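PDB 2I44: serine-threonine phosphatase 2C from Toxoplasma gondii, which probably removes phosphate from serine and threonine residues of proteins as a metal-dependent phosphatase of the PP2C family, and binds calcium ions. Local coordinates for residues Q36-T41 with A310-A315; Q86-M91 with Q107-A112. One frame throughout, in Å; residues are numbered along the deposited sequence.

Interaction 1 (Q36-T41 with A310-A315); sequences QEDRFT and ADNITA. With CA (calcium ion), chain D.
Asp38 and Thr314 meet across the gap between two strand starts whose short axes run nearly parallel, 15° apart and 7.6 Å at closest, with no backbone-to-backbone hydrogen bond; side chains and a water span the gap. Followed outward, Asp38 begins with CB, which lies 3.1 Å from Thr314 OG1. Its CG is turned roughly anti to the carbonyl carbon (chi1 -90°) and packs 3.7 Å from Asn312 CB. Beyond it the carboxylate divides its work. OD2 accepts a hydrogen bond on its anti lone pair from Thr314 OG1, at 2.9 Å, and a second from Thr265 OG1; Thr314 OG1 is also bonded to Thr28. OD1 accepts a bond from a water, 3.0 Å away, that also donates to Asn312 O and is itself a calcium ligand. Asp38 is thus a second-shell residue, reaching the metal through that water, whereas Asp311 OD2 binds the calcium directly at 2.3 Å. Nearby, Gln36 OE1 accepts a hydrogen bond from Asp38 N, 3.0 Å away, and Phe40 CD2 rests 3.9 Å from Thr314 CG2. Asp60 and Asp266 complete the protein ligands of this ion. Such an aspartate-rich metal centre, between two beta sheets, is characteristic of the PP2C active site.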
loop_
_atom_site.group_PDB
_atom_site.type_symbol
_atom_site.label_atom_id
_atom_site.label_comp_id
_atom_site.label_asym_id
_atom_site.label_seq_id
_atom_site.Cartn_x
_atom_site.Cartn_y
_atom_site.Cartn_z
ATOM N N GLN A 36 -3.272 -8.350 -15.000
ATOM C CA GLN A 36 -2.608 -8.398 -13.704
ATOM C C GLN A 36 -2.253 -6.941 -13.430
ATOM O O GLN A 36 -1.298 -6.408 -14.005
ATOM C CB GLN A 36 -1.341 -9.250 -13.769
ATOM C CG GLN A 36 -0.466 -9.202 -12.510
ATOM C CD GLN A 36 -1.244 -9.438 -11.222
ATOM O OE1 GLN A 36 -2.012 -8.582 -10.783
ATOM N NE2 GLN A 36 -1.049 -10.607 -10.614
ATOM N N GLU A 37 -3.031 -6.292 -12.567
ATOM C CA GLU A 37 -2.801 -4.887 -12.275
ATOM C C GLU A 37 -2.220 -4.606 -10.895
ATOM O O GLU A 37 -2.128 -3.452 -10.477
ATOM C CB GLU A 37 -4.100 -4.108 -12.494
ATOM C CG GLU A 37 -4.775 -4.495 -13.806
ATOM C CD GLU A 37 -5.837 -3.516 -14.266
ATOM O OE1 GLU A 37 -6.628 -3.041 -13.422
ATOM O OE2 GLU A 37 -5.889 -3.236 -15.486
ATOM N N ASP A 38 -1.836 -5.665 -10.190
ATOM C CA ASP A 38 -1.213 -5.529 -8.879
ATOM C C ASP A 38 0.285 -5.371 -9.130
ATOM O O ASP A 38 0.840 -5.991 -10.046
ATOM C CB ASP A 38 -1.416 -6.794 -8.037
ATOM C CG ASP A 38 -2.686 -6.768 -7.204
ATOM O OD1 ASP A 38 -3.530 -5.861 -7.386
ATOM O OD2 ASP A 38 -2.839 -7.686 -6.363
ATOM N N ARG A 39 0.935 -4.548 -8.317
ATOM C CA ARG A 39 2.373 -4.334 -8.419
ATOM C C ARG A 39 2.948 -4.246 -7.005
ATOM O O ARG A 39 2.203 -4.151 -6.029
ATOM C CB ARG A 39 2.669 -3.055 -9.210
ATOM C CG ARG A 39 2.331 -3.159 -10.700
ATOM C CD ARG A 39 3.225 -4.183 -11.403
ATOM N NE ARG A 39 3.022 -4.196 -12.852
ATOM C CZ ARG A 39 1.971 -4.730 -13.473
ATOM N NH1 ARG A 39 1.000 -5.315 -12.782
ATOM N NH2 ARG A 39 1.883 -4.666 -14.796
ATOM N N PHE A 40 4.269 -4.283 -6.888
ATOM C CA PHE A 40 4.889 -4.213 -5.573
ATOM C C PHE A 40 6.359 -3.831 -5.661
ATOM O O PHE A 40 6.991 -3.948 -6.715
ATOM C CB PHE A 40 4.729 -5.553 -4.853
ATOM C CG PHE A 40 5.251 -6.728 -5.630
ATOM C CD1 PHE A 40 6.616 -6.977 -5.710
ATOM C CD2 PHE A 40 4.376 -7.596 -6.274
ATOM C CE1 PHE A 40 7.104 -8.073 -6.411
ATOM C CE2 PHE A 40 4.857 -8.698 -6.981
ATOM C CZ PHE A 40 6.223 -8.936 -7.049
ATOM N N THR A 41 6.900 -3.394 -4.532
ATOM C CA THR A 41 8.277 -2.952 -4.473
ATOM C C THR A 41 8.865 -3.274 -3.111
ATOM O O THR A 41 8.237 -3.036 -2.086
ATOM C CB THR A 41 8.352 -1.427 -4.716
ATOM O OG1 THR A 41 7.875 -1.132 -6.038
ATOM C CG2 THR A 41 9.784 -0.914 -4.547
ATOM N N ALA A 310 -11.790 -15.010 -8.762
ATOM C CA ALA A 310 -10.849 -14.298 -7.897
ATOM C C ALA A 310 -10.239 -13.033 -8.506
ATOM O O ALA A 310 -9.981 -12.956 -9.707
ATOM C CB ALA A 310 -9.731 -15.252 -7.458
ATOM N N ASP A 311 -10.013 -12.039 -7.656
ATOM C CA ASP A 311 -9.409 -10.783 -8.082
ATOM C C ASP A 311 -7.894 -10.980 -8.139
ATOM O O ASP A 311 -7.404 -12.039 -7.753
ATOM C CB ASP A 311 -9.757 -9.695 -7.061
ATOM C CG ASP A 311 -9.151 -8.351 -7.408
ATOM O OD1 ASP A 311 -8.889 -8.102 -8.606
ATOM O OD2 ASP A 311 -8.948 -7.535 -6.484
ATOM N N ASN A 312 -7.145 -9.992 -8.630
ATOM C CA ASN A 312 -5.688 -10.135 -8.615
ATOM C C ASN A 312 -5.404 -10.235 -7.112
ATOM O O ASN A 312 -6.081 -9.578 -6.311
ATOM C CB ASN A 312 -4.963 -8.884 -9.142
ATOM C CG ASN A 312 -5.124 -8.672 -10.636
ATOM O OD1 ASN A 312 -5.342 -9.611 -11.402
ATOM N ND2 ASN A 312 -4.980 -7.425 -11.059
ATOM N N ILE A 313 -4.421 -11.044 -6.728
ATOM C CA ILE A 313 -4.075 -11.204 -5.322
ATOM C C ILE A 313 -2.571 -11.089 -5.158
ATOM O O ILE A 313 -1.809 -11.756 -5.851
ATOM C CB ILE A 313 -4.507 -12.582 -4.767
ATOM C CG1 ILE A 313 -5.961 -12.875 -5.140
ATOM C CG2 ILE A 313 -4.356 -12.594 -3.245
ATOM C CD1 ILE A 313 -6.425 -14.269 -4.750
ATOM N N THR A 314 -2.152 -10.232 -4.236
ATOM C CA THR A 314 -0.741 -10.029 -3.959
ATOM C C THR A 314 -0.530 -9.952 -2.459
ATOM O O THR A 314 -1.251 -9.238 -1.752
ATOM C CB THR A 314 -0.226 -8.731 -4.610
ATOM O OG1 THR A 314 -0.264 -8.874 -6.034
ATOM C CG2 THR A 314 1.203 -8.426 -4.177
ATOM N N ALA A 315 0.459 -10.694 -1.978
ATOM C CA ALA A 315 0.775 -10.705 -0.561
ATOM C C ALA A 315 2.287 -10.613 -0.359
ATOM O O ALA A 315 3.060 -11.265 -1.054
ATOM C CB ALA A 315 0.230 -11.972 0.090
HETATM CA CA CA D . -8.005 -5.438 -6.300
HETATM O O HOH W 1 -6.063 -6.696 -6.106
HETATM O O HOH W 2 -7.977 -5.427 -8.399
HETATM O O HOH W 3 -9.366 -4.082 -6.100
#

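Interaction 2 (Q86-M91 with Q107-A112); sequences QEVTEM and QLLDQA
Val88 and Leu108 form the middle of an apolar contact between two helices that run roughly antiparallel. The short axes are 150° apart in direction and approach to 9.6 Å, and the CA atoms of this pair, 6.3 Å apart, are the nearest across the two segments. No hydrogen bond crosses from 86-91 to 107-112, and the evidence for association is therefore side-chain packing.

Most contacts are apolar. Val88 CG2, the methyl anti to the carbonyl carbon, lies 3.7 Å from Leu108 CB, and the two side chains run antiparallel to one another as they pass. The same methyl reaches Leu109 CD2 at 4.1 Å, and so it serves two consecutive residues of the facing helix. Leu108 then spreads its two end methyls to different partners. CD1 meets the selenomethionine at position 91, where CE is 3.6 Å away and SE slightly farther. The Met91 chain starts with CG anti to the backbone N (chi1 -171°) and bends at chi3 (-72°), which sets CE beside that methyl.

One contact is of mixed character: Leu108 CD2 sits 3.6 Å from Glu87 OE1, with the side chains crossing at about a right angle. It is a van der Waals touch between a methyl and a carboxylate oxygen, where Glu87 is exposed to solvent. Leu108 thus touches three residues of 86-91, and it buries more surface against the facing segment than any other residue here.

Around this pair, Val88 also leans on Leu105 and Met91 on Lys104, both of helix 98-130, while Leu109 and Ala112 touch Trp85 of helix 83-92. Leu109 further packs on Phe149 and Ala151 of strand 149-155, so helix 98-130 rests on the beta sheet through this side chain.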
loop_
_atom_site.group_PDB
_atom_site.type_symbol
_atom_site.label_atom_id
_atom_site.label_comp_id
_atom_site.label_asym_id
_atom_site.label_seq_id
_atom_site.Cartn_x
_atom_site.Cartn_y
_atom_site.Cartn_z
ATOM N N GLN A 86 16.740 13.231 4.042
ATOM C CA GLN A 86 18.145 13.594 4.153
ATOM C C GLN A 86 18.431 13.801 5.632
ATOM O O GLN A 86 19.491 13.425 6.126
ATOM C CB GLN A 86 18.433 14.886 3.385
ATOM C CG GLN A 86 17.952 14.847 1.933
ATOM C CD GLN A 86 18.202 16.151 1.191
ATOM O OE1 GLN A 86 18.500 17.182 1.799
ATOM N NE2 GLN A 86 18.066 16.114 -0.133
ATOM N N GLU A 87 17.469 14.386 6.341
ATOM C CA GLU A 87 17.624 14.617 7.770
ATOM C C GLU A 87 17.554 13.288 8.511
ATOM O O GLU A 87 18.107 13.154 9.601
ATOM C CB GLU A 87 16.543 15.568 8.300
ATOM C CG GLU A 87 16.354 16.812 7.461
ATOM C CD GLU A 87 15.754 17.973 8.238
ATOM O OE1 GLU A 87 14.969 17.735 9.188
ATOM O OE2 GLU A 87 16.068 19.130 7.886
ATOM N N VAL A 88 16.871 12.303 7.932
ATOM C CA VAL A 88 16.801 10.996 8.579
ATOM C C VAL A 88 18.165 10.333 8.433
ATOM O O VAL A 88 18.675 9.710 9.365
ATOM C CB VAL A 88 15.732 10.081 7.939
ATOM C CG1 VAL A 88 15.929 8.641 8.405
ATOM C CG2 VAL A 88 14.352 10.554 8.327
ATOM N N THR A 89 18.756 10.483 7.256
ATOM C CA THR A 89 20.059 9.907 6.992
ATOM C C THR A 89 21.134 10.595 7.840
ATOM O O THR A 89 21.965 9.927 8.446
ATOM C CB THR A 89 20.415 10.021 5.494
ATOM O OG1 THR A 89 19.597 9.114 4.747
ATOM C CG2 THR A 89 21.878 9.671 5.250
ATOM N N GLU A 90 21.106 11.924 7.892
ATOM C CA GLU A 90 22.094 12.666 8.668
ATOM C C GLU A 90 22.082 12.294 10.147
ATOM O O GLU A 90 23.144 12.154 10.769
ATOM C CB GLU A 90 21.857 14.167 8.530
ATOM C CG GLU A 90 21.936 14.682 7.104
ATOM C CD GLU A 90 21.785 16.191 7.030
ATOM O OE1 GLU A 90 22.677 16.896 7.561
ATOM O OE2 GLU A 90 20.778 16.665 6.449
HETATM N N MSE A 91 20.885 12.134 10.708
HETATM C CA MSE A 91 20.744 11.795 12.122
HETATM C C MSE A 91 21.202 10.375 12.420
HETATM O O MSE A 91 21.778 10.112 13.476
HETATM C CB MSE A 91 19.297 11.969 12.568
HETATM C CG MSE A 91 19.115 11.848 14.074
HETATM SE SE MSE A 91 17.285 12.129 14.600
HETATM C CE MSE A 91 17.188 14.037 14.295
ATOM N N GLN A 107 8.742 11.612 13.759
ATOM C CA GLN A 107 8.186 12.710 12.979
ATOM C C GLN A 107 8.947 12.944 11.677
ATOM O O GLN A 107 8.370 13.411 10.694
ATOM C CB GLN A 107 8.139 14.007 13.797
ATOM C CG GLN A 107 6.999 14.054 14.816
ATOM C CD GLN A 107 5.671 13.540 14.246
ATOM O OE1 GLN A 107 5.184 12.469 14.636
ATOM N NE2 GLN A 107 5.088 14.298 13.315
ATOM N N LEU A 108 10.242 12.634 11.668
ATOM C CA LEU A 108 11.030 12.799 10.456
ATOM C C LEU A 108 10.574 11.753 9.441
ATOM O O LEU A 108 10.461 12.035 8.248
ATOM C CB LEU A 108 12.520 12.632 10.756
ATOM C CG LEU A 108 13.205 13.776 11.518
ATOM C CD1 LEU A 108 14.652 13.404 11.805
ATOM C CD2 LEU A 108 13.138 15.062 10.690
ATOM N N LEU A 109 10.299 10.544 9.925
ATOM C CA LEU A 109 9.835 9.464 9.061
ATOM C C LEU A 109 8.438 9.776 8.534
ATOM O O LEU A 109 8.140 9.531 7.370
ATOM C CB LEU A 109 9.811 8.134 9.821
ATOM C CG LEU A 109 11.157 7.540 10.239
ATOM C CD1 LEU A 109 10.931 6.258 11.046
ATOM C CD2 LEU A 109 11.986 7.251 8.997
ATOM N N ASP A 110 7.585 10.311 9.400
ATOM C CA ASP A 110 6.225 10.668 9.021
ATOM C C ASP A 110 6.287 11.660 7.867
ATOM O O ASP A 110 5.700 11.443 6.801
ATOM C CB ASP A 110 5.492 11.291 10.225
ATOM C CG ASP A 110 4.120 11.855 9.863
ATOM O OD1 ASP A 110 4.052 12.811 9.063
ATOM O OD2 ASP A 110 3.103 11.351 10.389
ATOM N N GLN A 111 7.019 12.746 8.085
ATOM C CA GLN A 111 7.165 13.788 7.079
ATOM C C GLN A 111 7.754 13.280 5.763
ATOM O O GLN A 111 7.329 13.695 4.683
ATOM C CB GLN A 111 8.041 14.920 7.629
ATOM C CG GLN A 111 8.215 16.085 6.679
ATOM C CD GLN A 111 6.905 16.785 6.380
ATOM O OE1 GLN A 111 6.208 17.238 7.293
ATOM N NE2 GLN A 111 6.560 16.878 5.100
ATOM N N ALA A 112 8.734 12.387 5.844
ATOM C CA ALA A 112 9.355 11.853 4.634
ATOM C C ALA A 112 8.363 11.019 3.821
ATOM O O ALA A 112 8.332 11.094 2.593
ATOM C CB ALA A 112 10.577 11.004 4.998
#

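In the fold
Interaction 1 is a buried contact about 11 Å from the chain centre; interaction 2, partly buried, lies about 20 Å out, on the opposite side of that centre. Their own centres are 30 Å apart and they do not touch, although residues 86-91 and 107-112 fall within the long chain excursion closed by interaction 1. The elements differ as well: interaction 1 brings together strands 38-43 and 313-320, which belong to different sheets, whereas interaction 2 joins helices 83-92 and 98-130, near neighbours in sequence. Chemistry follows place, with carboxylate, hydroxyl, water and calcium at the central site and mostly methyl packing in the peripheral helical layer.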